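Local structure of flagellar motor switch protein FliG (Thermotoga maritima, 3AJC) at residues H24-A29 with L56-L61; F130-I135 with Q202-I207; A156-G161 with E198-K203. The protein probably forms part of the switch complex at the base of the flagellar basal body, which sets the direction of flagellar rotation and interacts with chemotaxis proteins. All blocks are in the same frame, centred on the assembly; numbering follows the deposited sequence.

Contact 1 of 3, residues H24-A29 with L56-L61; sequences HPQTIA and LKRIAL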
loop_
_atom_site.group_PDB
_atom_site.type_symbol
_atom_site.label_atom_id
_atom_site.label_comp_id
_atom_site.label_asym_id
_atom_site.label_seq_id
_atom_site.Cartn_x
_atom_site.Cartn_y
_atom_site.Cartn_z
ATOM N N HIS A 24 23.828 -3.569 -8.830
ATOM C CA HIS A 24 22.945 -3.503 -9.981
ATOM C C HIS A 24 21.537 -3.147 -9.477
ATOM O O HIS A 24 21.099 -3.647 -8.446
ATOM C CB HIS A 24 22.917 -4.853 -10.703
ATOM C CG HIS A 24 22.078 -4.853 -11.947
ATOM N ND1 HIS A 24 22.517 -4.291 -13.131
ATOM C CD2 HIS A 24 20.826 -5.285 -12.165
ATOM C CE1 HIS A 24 21.548 -4.381 -14.027
ATOM N NE2 HIS A 24 20.511 -4.976 -13.477
ATOM N N PRO A 25 20.817 -2.271 -10.193
ATOM C CA PRO A 25 19.465 -1.903 -9.757
ATOM C C PRO A 25 18.626 -3.101 -9.282
ATOM O O PRO A 25 17.989 -3.049 -8.220
ATOM C CB PRO A 25 18.879 -1.243 -10.998
ATOM C CG PRO A 25 20.073 -0.536 -11.571
ATOM C CD PRO A 25 21.178 -1.577 -11.441
ATOM N N GLN A 26 18.637 -4.175 -10.074
ATOM C CA GLN A 26 17.887 -5.393 -9.765
ATOM C C GLN A 26 18.264 -5.930 -8.394
ATOM O O GLN A 26 17.404 -6.332 -7.609
ATOM C CB GLN A 26 18.157 -6.460 -10.835
ATOM C CG GLN A 26 17.457 -7.792 -10.614
ATOM C CD GLN A 26 15.955 -7.650 -10.422
ATOM O OE1 GLN A 26 15.280 -6.923 -11.152
ATOM N NE2 GLN A 26 15.421 -8.362 -9.438
ATOM N N THR A 27 19.557 -5.937 -8.112
ATOM C CA THR A 27 20.049 -6.410 -6.828
ATOM C C THR A 27 19.545 -5.481 -5.726
ATOM O O THR A 27 19.295 -5.907 -4.594
ATOM C CB THR A 27 21.586 -6.440 -6.829
ATOM O OG1 THR A 27 22.037 -7.258 -7.918
ATOM C CG2 THR A 27 22.117 -7.002 -5.524
ATOM N N ILE A 28 19.399 -4.205 -6.064
ATOM C CA ILE A 28 18.905 -3.215 -5.110
ATOM C C ILE A 28 17.434 -3.506 -4.823
ATOM O O ILE A 28 17.008 -3.520 -3.667
ATOM C CB ILE A 28 19.046 -1.776 -5.672
ATOM C CG1 ILE A 28 20.531 -1.438 -5.859
ATOM C CG2 ILE A 28 18.376 -0.775 -4.727
ATOM C CD1 ILE A 28 20.786 -0.047 -6.433
ATOM N N ALA A 29 16.675 -3.750 -5.890
ATOM C CA ALA A 29 15.253 -4.065 -5.792
ATOM C C ALA A 29 15.019 -5.253 -4.860
ATOM O O ALA A 29 14.097 -5.248 -4.039
ATOM C CB ALA A 29 14.707 -4.373 -7.163
ATOM N N LEU A 56 12.620 1.323 -8.288
ATOM C CA LEU A 56 11.234 1.225 -7.845
ATOM C C LEU A 56 10.451 0.340 -8.828
ATOM O O LEU A 56 9.619 -0.482 -8.417
ATOM C CB LEU A 56 10.604 2.626 -7.740
ATOM C CG LEU A 56 9.231 2.733 -7.059
ATOM C CD1 LEU A 56 8.112 2.221 -7.966
ATOM C CD2 LEU A 56 9.262 1.948 -5.757
ATOM N N LYS A 57 10.732 0.500 -10.120
ATOM C CA LYS A 57 10.058 -0.296 -11.146
ATOM C C LYS A 57 10.400 -1.788 -10.997
ATOM O O LYS A 57 9.516 -2.644 -11.093
ATOM C CB LYS A 57 10.447 0.196 -12.540
ATOM C CG LYS A 57 9.650 -0.449 -13.669
ATOM C CD LYS A 57 10.070 0.089 -15.029
ATOM C CE LYS A 57 11.454 -0.413 -15.418
ATOM N NZ LYS A 57 11.887 0.099 -16.758
ATOM N N ARG A 58 11.674 -2.095 -10.754
ATOM C CA ARG A 58 12.111 -3.476 -10.581
ATOM C C ARG A 58 11.482 -4.104 -9.343
ATOM O O ARG A 58 11.258 -5.316 -9.294
ATOM C CB ARG A 58 13.633 -3.545 -10.473
ATOM C CG ARG A 58 14.339 -3.436 -11.806
ATOM C CD ARG A 58 15.838 -3.290 -11.629
ATOM N NE ARG A 58 16.514 -3.147 -12.915
ATOM C CZ ARG A 58 16.678 -4.137 -13.785
ATOM N NH1 ARG A 58 16.223 -5.351 -13.510
ATOM N NH2 ARG A 58 17.287 -3.909 -14.942
ATOM N N ILE A 59 11.205 -3.284 -8.334
ATOM C CA ILE A 59 10.582 -3.793 -7.122
ATOM C C ILE A 59 9.137 -4.141 -7.464
ATOM O O ILE A 59 8.594 -5.161 -7.012
ATOM C CB ILE A 59 10.603 -2.738 -5.986
ATOM C CG1 ILE A 59 12.043 -2.538 -5.489
ATOM C CG2 ILE A 59 9.689 -3.180 -4.844
ATOM C CD1 ILE A 59 12.202 -1.476 -4.409
ATOM N N ALA A 60 8.527 -3.288 -8.280
ATOM C CA ALA A 60 7.148 -3.467 -8.700
ATOM C C ALA A 60 6.990 -4.708 -9.578
ATOM O O ALA A 60 5.983 -5.409 -9.492
ATOM C CB ALA A 60 6.673 -2.233 -9.451
ATOM N N LEU A 61 7.993 -4.979 -10.413
ATOM C CA LEU A 61 7.956 -6.124 -11.322
ATOM C C LEU A 61 8.985 -7.182 -10.947
ATOM O O LEU A 61 9.484 -7.906 -11.805
ATOM C CB LEU A 61 8.220 -5.640 -12.748
ATOM C CG LEU A 61 7.338 -4.511 -13.295
ATOM C CD1 LEU A 61 7.992 -3.949 -14.537
ATOM C CD2 LEU A 61 5.927 -5.016 -13.599
#
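Arg58 reaches from helix 49-60 to the start of helix 25-33 and meets His24, Pro25, Gln26 and Ala29. The polar part is one side-chain hydrogen bond. Arg58 NH1 donates to Gln26 OE1 at 3.0 Å, with a moderately bent N-H...O angle of 147°. The bond lies near the guanidinium plane and uses an in-plane lone pair of the Gln26 carbonyl. The two flat groups are steeply turned, with amide and guanidinium planes 77° apart. The Gln26 chain bends at chi2 (54°), which brings OE1 to the arginine.

His24 comes over one guanidinium face. Its NE2 is 3.7 Å from Arg58 NH2, toward the rim of that face, and no hydrogen bond joins the pair. His24 also holds the N-cap position of helix 25-33.

The van der Waals contacts run along the arginine stem. Arg58 is extended from CG to NE, which lays its methylenes across the first turn of the other helix. Its CD lies 3.3 Å from the backbone Gln26 N. Pro25 CB touches Arg58 NE at 3.6 Å. Nearer the backbone, Ala29 CB packs on Arg58 CB and also on Ile59 CG1, at 3.6 Å. The small alanine lets the backbones come close: Ala29 CA and Ile59 CA are 4.9 Å apart. Beyond this pair, Ile59 continues onto Thr94 and Ile98 of helix 92-100.

His24, Pro25, Gln26 and Arg58 all belong to the EHPQR motif of the FliG middle domain, which is important for interaction with FliM. The chemistry implies that the contact brings together two parts of the motif far apart in sequence. Gln26 appears to help orient the guanidinium, with Ala29 and Ile59, both buried, packed beside the arginine stem.

Contact 2 of 3, residues F130-I135 with Q202-I207; sequences FVFEDI and QKIINI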
loop_
_atom_site.group_PDB
_atom_site.type_symbol
_atom_site.label_atom_id
_atom_site.label_comp_id
_atom_site.label_asym_id
_atom_site.label_seq_id
_atom_site.Cartn_x
_atom_site.Cartn_y
_atom_site.Cartn_z
ATOM N N PHE A 130 -3.610 3.671 -2.147
ATOM C CA PHE A 130 -4.757 4.128 -1.368
ATOM C C PHE A 130 -4.665 3.672 0.089
ATOM O O PHE A 130 -4.515 2.480 0.361
ATOM C CB PHE A 130 -6.045 3.572 -1.999
ATOM C CG PHE A 130 -7.296 4.281 -1.557
ATOM C CD1 PHE A 130 -7.749 5.404 -2.240
ATOM C CD2 PHE A 130 -7.999 3.849 -0.439
ATOM C CE1 PHE A 130 -8.876 6.094 -1.815
ATOM C CE2 PHE A 130 -9.136 4.536 0.001
ATOM C CZ PHE A 130 -9.576 5.659 -0.691
ATOM N N VAL A 131 -4.718 4.614 1.024
ATOM C CA VAL A 131 -4.695 4.261 2.442
ATOM C C VAL A 131 -6.060 4.618 3.021
ATOM O O VAL A 131 -6.843 5.323 2.389
ATOM C CB VAL A 131 -3.594 5.010 3.245
ATOM C CG1 VAL A 131 -2.218 4.561 2.767
ATOM C CG2 VAL A 131 -3.774 6.521 3.126
ATOM N N PHE A 132 -6.341 4.142 4.224
ATOM C CA PHE A 132 -7.641 4.397 4.824
ATOM C C PHE A 132 -8.041 5.865 4.880
ATOM O O PHE A 132 -9.184 6.188 4.592
ATOM C CB PHE A 132 -7.723 3.784 6.222
ATOM C CG PHE A 132 -9.127 3.631 6.726
ATOM C CD1 PHE A 132 -10.018 2.765 6.088
ATOM C CD2 PHE A 132 -9.569 4.356 7.830
ATOM C CE1 PHE A 132 -11.342 2.624 6.552
ATOM C CE2 PHE A 132 -10.877 4.226 8.297
ATOM C CZ PHE A 132 -11.769 3.361 7.659
ATOM N N GLU A 133 -7.113 6.752 5.239
ATOM C CA GLU A 133 -7.430 8.177 5.310
ATOM C C GLU A 133 -7.740 8.746 3.930
ATOM O O GLU A 133 -8.357 9.800 3.829
ATOM C CB GLU A 133 -6.284 8.979 5.947
ATOM C CG GLU A 133 -6.101 8.804 7.455
ATOM C CD GLU A 133 -7.310 9.245 8.282
ATOM O OE1 GLU A 133 -7.909 10.297 7.977
ATOM O OE2 GLU A 133 -7.648 8.544 9.262
ATOM N N ASP A 134 -7.321 8.060 2.867
ATOM C CA ASP A 134 -7.610 8.546 1.519
ATOM C C ASP A 134 -9.123 8.612 1.255
ATOM O O ASP A 134 -9.569 9.265 0.307
ATOM C CB ASP A 134 -6.920 7.673 0.458
ATOM C CG ASP A 134 -5.409 7.949 0.354
ATOM O OD1 ASP A 134 -5.004 9.128 0.414
ATOM O OD2 ASP A 134 -4.629 6.990 0.199
ATOM N N ILE A 135 -9.911 7.943 2.099
ATOM C CA ILE A 135 -11.362 7.955 1.961
ATOM C C ILE A 135 -11.882 9.393 2.041
ATOM O O ILE A 135 -12.976 9.692 1.570
ATOM C CB ILE A 135 -12.034 7.085 3.056
ATOM C CG1 ILE A 135 -11.762 5.608 2.767
ATOM C CG2 ILE A 135 -13.552 7.334 3.089
ATOM C CD1 ILE A 135 -12.184 4.653 3.873
ATOM N N GLN A 202 -7.946 -2.687 5.956
ATOM C CA GLN A 202 -7.467 -3.300 4.721
ATOM C C GLN A 202 -8.648 -3.858 3.913
ATOM O O GLN A 202 -8.688 -3.752 2.684
ATOM C CB GLN A 202 -6.506 -4.441 5.046
ATOM C CG GLN A 202 -5.994 -5.132 3.819
ATOM C CD GLN A 202 -4.858 -4.368 3.169
ATOM O OE1 GLN A 202 -4.888 -3.134 3.068
ATOM N NE2 GLN A 202 -3.839 -5.101 2.723
ATOM N N LYS A 203 -9.598 -4.466 4.622
ATOM C CA LYS A 203 -10.790 -5.049 4.013
ATOM C C LYS A 203 -11.622 -3.989 3.297
ATOM O O LYS A 203 -12.142 -4.219 2.206
ATOM C CB LYS A 203 -11.643 -5.699 5.099
ATOM C CG LYS A 203 -11.860 -7.185 4.942
ATOM C CD LYS A 203 -12.086 -7.824 6.302
ATOM C CE LYS A 203 -12.494 -9.280 6.180
ATOM N NZ LYS A 203 -12.546 -9.937 7.523
ATOM N N ILE A 204 -11.766 -2.830 3.930
ATOM C CA ILE A 204 -12.538 -1.749 3.340
ATOM C C ILE A 204 -11.797 -1.206 2.120
ATOM O O ILE A 204 -12.408 -0.890 1.099
ATOM C CB ILE A 204 -12.761 -0.615 4.351
ATOM C CG1 ILE A 204 -13.596 -1.141 5.534
ATOM C CG2 ILE A 204 -13.420 0.577 3.656
ATOM C CD1 ILE A 204 -14.024 -0.060 6.559
ATOM N N ILE A 205 -10.476 -1.111 2.235
ATOM C CA ILE A 205 -9.645 -0.625 1.146
ATOM C C ILE A 205 -9.780 -1.544 -0.059
ATOM O O ILE A 205 -9.858 -1.078 -1.193
ATOM C CB ILE A 205 -8.162 -0.556 1.567
ATOM C CG1 ILE A 205 -7.965 0.597 2.555
ATOM C CG2 ILE A 205 -7.268 -0.375 0.330
ATOM C CD1 ILE A 205 -6.585 0.669 3.155
ATOM N N ASN A 206 -9.799 -2.852 0.186
ATOM C CA ASN A 206 -9.947 -3.806 -0.905
ATOM C C ASN A 206 -11.292 -3.592 -1.598
ATOM O O ASN A 206 -11.386 -3.676 -2.822
ATOM C CB ASN A 206 -9.822 -5.244 -0.387
ATOM C CG ASN A 206 -8.427 -5.556 0.121
ATOM O OD1 ASN A 206 -7.447 -4.998 -0.356
ATOM N ND2 ASN A 206 -8.334 -6.459 1.090
ATOM N N ILE A 207 -12.325 -3.300 -0.811
ATOM C CA ILE A 207 -13.653 -3.037 -1.363
ATOM C C ILE A 207 -13.558 -1.840 -2.316
ATOM O O ILE A 207 -14.111 -1.855 -3.409
ATOM C CB ILE A 207 -14.684 -2.710 -0.242
ATOM C CG1 ILE A 207 -14.991 -3.970 0.572
ATOM C CG2 ILE A 207 -15.956 -2.121 -0.842
ATOM C CD1 ILE A 207 -15.952 -3.723 1.712
#
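Ile205 of helix 194-213 faces the backbone of Phe130, Val131 and Phe132, and its side chain can be followed outward atom by atom. From CB, the CG2 branch lies anti to the backbone N. It comes 4.0 Å from Phe130 O and approaches the Phe130 ring more loosely, with CG2 4.4 Å from CD2. The other branch, CG1, is anti to the carbonyl carbon (chi1 -72°) and carries the methyl tip toward the loop. That tip, CD1, sits 3.6 Å from Phe132 N and also touches Phe130 O and the Val131 carbonyl carbon. The isoleucine therefore packs mostly against main chain, where the loop enters its 3-10 turn.

One residue earlier, Ile204 serves the other aromatic ring. Its CD1 meets Phe132 CE1 at 3.8 Å, at the ring edge and near the ring plane. Ile204 CG2 is a second neighbour of the same carbon and makes a looser contact with Ile135 CD1, at 4.3 Å.

Within the loop, Val131 N donates to Asp134 OD2 on the anti side of the carboxylate. The bond is modelled at 2.5 Å, shorter than usual, so its length is doubtful. Asp134 CB also lies over one face of the Phe130 ring, toward its rim.

Loop 130-135 follows helix 119-128 and precedes helix 140-147, in the FliG C-terminal domain. Phe132 also touches Leu166 of helix 164-171, while Ile204 packs on Leu155 and Ala158 of helix 152-159. The contact thus brings the loop and helix 194-213 together beside two further helices of this strand-free fragment.

Contact 3 of 3, residues A156-G161 with E198-K203; sequences ALALKG and EEAQQK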
loop_
_atom_site.group_PDB
_atom_site.type_symbol
_atom_site.label_atom_id
_atom_site.label_comp_id
_atom_site.label_asym_id
_atom_site.label_seq_id
_atom_site.Cartn_x
_atom_site.Cartn_y
_atom_site.Cartn_z
ATOM N N ALA A 156 -16.792 -0.730 12.592
ATOM C CA ALA A 156 -16.471 -0.293 13.940
ATOM C C ALA A 156 -14.976 -0.422 14.215
ATOM O O ALA A 156 -14.354 0.502 14.750
ATOM C CB ALA A 156 -17.269 -1.098 14.952
ATOM N N LEU A 157 -14.404 -1.567 13.854
ATOM C CA LEU A 157 -12.979 -1.803 14.046
ATOM C C LEU A 157 -12.155 -0.774 13.281
ATOM O O LEU A 157 -11.268 -0.125 13.837
ATOM C CB LEU A 157 -12.603 -3.207 13.558
ATOM C CG LEU A 157 -13.113 -4.364 14.415
ATOM C CD1 LEU A 157 -12.944 -5.710 13.697
ATOM C CD2 LEU A 157 -12.356 -4.345 15.714
ATOM N N ALA A 158 -12.460 -0.632 11.998
ATOM C CA ALA A 158 -11.746 0.303 11.138
ATOM C C ALA A 158 -11.779 1.739 11.671
ATOM O O ALA A 158 -10.808 2.491 11.514
ATOM C CB ALA A 158 -12.334 0.255 9.732
ATOM N N LEU A 159 -12.889 2.114 12.300
ATOM C CA LEU A 159 -13.054 3.462 12.830
ATOM C C LEU A 159 -12.229 3.734 14.085
ATOM O O LEU A 159 -11.886 4.878 14.367
ATOM C CB LEU A 159 -14.533 3.746 13.100
ATOM C CG LEU A 159 -15.375 3.932 11.837
ATOM C CD1 LEU A 159 -16.848 4.108 12.185
ATOM C CD2 LEU A 159 -14.852 5.139 11.087
ATOM N N LYS A 160 -11.907 2.694 14.842
ATOM C CA LYS A 160 -11.096 2.894 16.031
ATOM C C LYS A 160 -9.700 3.365 15.629
ATOM O O LYS A 160 -8.902 3.759 16.475
ATOM C CB LYS A 160 -10.991 1.603 16.841
ATOM C CG LYS A 160 -12.257 1.242 17.590
ATOM C CD LYS A 160 -12.009 0.089 18.546
ATOM C CE LYS A 160 -13.179 -0.087 19.509
ATOM N NZ LYS A 160 -13.404 1.134 20.344
ATOM N N GLY A 161 -9.408 3.324 14.334
ATOM C CA GLY A 161 -8.109 3.759 13.858
ATOM C C GLY A 161 -8.209 4.874 12.828
ATOM O O GLY A 161 -7.320 5.032 11.985
ATOM N N GLU A 198 -6.393 -2.988 11.826
ATOM C CA GLU A 198 -5.627 -2.998 10.589
ATOM C C GLU A 198 -6.242 -3.811 9.449
ATOM O O GLU A 198 -6.333 -3.317 8.322
ATOM C CB GLU A 198 -4.205 -3.497 10.864
ATOM C CG GLU A 198 -3.260 -2.397 11.312
ATOM C CD GLU A 198 -2.971 -1.402 10.194
ATOM O OE1 GLU A 198 -2.332 -0.358 10.468
ATOM O OE2 GLU A 198 -3.378 -1.671 9.036
ATOM N N GLU A 199 -6.648 -5.053 9.711
ATOM C CA GLU A 199 -7.236 -5.840 8.631
ATOM C C GLU A 199 -8.625 -5.340 8.273
ATOM O O GLU A 199 -9.057 -5.466 7.125
ATOM C CB GLU A 199 -7.281 -7.333 8.974
ATOM C CG GLU A 199 -7.061 -7.684 10.418
ATOM C CD GLU A 199 -7.123 -9.179 10.646
ATOM O OE1 GLU A 199 -6.110 -9.770 11.082
ATOM O OE2 GLU A 199 -8.194 -9.762 10.381
ATOM N N ALA A 200 -9.322 -4.771 9.253
ATOM C CA ALA A 200 -10.650 -4.226 9.001
ATOM C C ALA A 200 -10.485 -3.108 7.969
ATOM O O ALA A 200 -11.200 -3.069 6.962
ATOM C CB ALA A 200 -11.271 -3.681 10.307
ATOM N N GLN A 201 -9.518 -2.221 8.202
ATOM C CA GLN A 201 -9.261 -1.119 7.275
ATOM C C GLN A 201 -8.804 -1.677 5.921
ATOM O O GLN A 201 -9.236 -1.213 4.857
ATOM C CB GLN A 201 -8.206 -0.154 7.855
ATOM C CG GLN A 201 -8.683 0.610 9.101
ATOM C CD GLN A 201 -7.727 1.707 9.582
ATOM O OE1 GLN A 201 -6.547 1.745 9.214
ATOM N NE2 GLN A 201 -8.235 2.594 10.432
ATOM N N GLN A 202 -7.946 -2.687 5.956
ATOM C CA GLN A 202 -7.467 -3.300 4.721
ATOM C C GLN A 202 -8.648 -3.858 3.913
ATOM O O GLN A 202 -8.688 -3.752 2.684
ATOM C CB GLN A 202 -6.506 -4.441 5.046
ATOM C CG GLN A 202 -5.994 -5.132 3.819
ATOM C CD GLN A 202 -4.858 -4.368 3.169
ATOM O OE1 GLN A 202 -4.888 -3.134 3.068
ATOM N NE2 GLN A 202 -3.839 -5.101 2.723
ATOM N N LYS A 203 -9.598 -4.466 4.622
ATOM C CA LYS A 203 -10.790 -5.049 4.013
ATOM C C LYS A 203 -11.622 -3.989 3.297
ATOM O O LYS A 203 -12.142 -4.219 2.206
ATOM C CB LYS A 203 -11.643 -5.699 5.099
ATOM C CG LYS A 203 -11.860 -7.185 4.942
ATOM C CD LYS A 203 -12.086 -7.824 6.302
ATOM C CE LYS A 203 -12.494 -9.280 6.180
ATOM N NZ LYS A 203 -12.546 -9.937 7.523
#
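Leu157 and Ala158 of helix 152-159 pack against Ala200 and Gln201 of helix 194-213. Both helices belong to the FliG C-terminal domain. The tight part is made of small groups. Ala200 CB lies 3.5 Å from Leu157 CB and also touches the Ala158 backbone N. Ala158 CB rests on the Gln201 methylene CG at 3.7 Å. With alanines on both sides, the CA atoms of Ala158 and Gln201 approach to 4.8 Å.

The solvent side lies at exposed Gly161, where the contact is polar. Gln201 stays extended beyond CG (chi2 -172°), which carries its amide past Ala158 toward Gly161. NE2 makes two hydrogen bonds there. The one to Ala158 O is 2.8 Å long and nearly straight (169°), in the carbonyl plane on a lone pair. The one to Gly161 O is 3.0 Å long, with NE2 above that carbonyl's plane. Both acceptors lie close to the Gln201 amide plane.

The two bonds fix the rotation of the amide: NE2 faces both carbonyls. One side chain thus ties Ala158 and Gly161 together through their carbonyls.

Contact 1 comes first along the chain and closes before the others open. It joins helices 25-33 and 49-60 in the middle domain, while contacts 2 and 3 fall in the C-terminal domain. Its centre is about 26 Å from that of contact 2 and about 31 Å from that of contact 3, and it touches neither. Contacts 1 and 3 lie on opposite sides of the chain's centre. Contacts 2 and 3 have centres about 9 Å apart and share Gln202 and Lys203 of helix 194-213. They touch where Phe132 packs on Gln201. The late helix thus gathers earlier parts of one domain, apart from the FliM-linked motif.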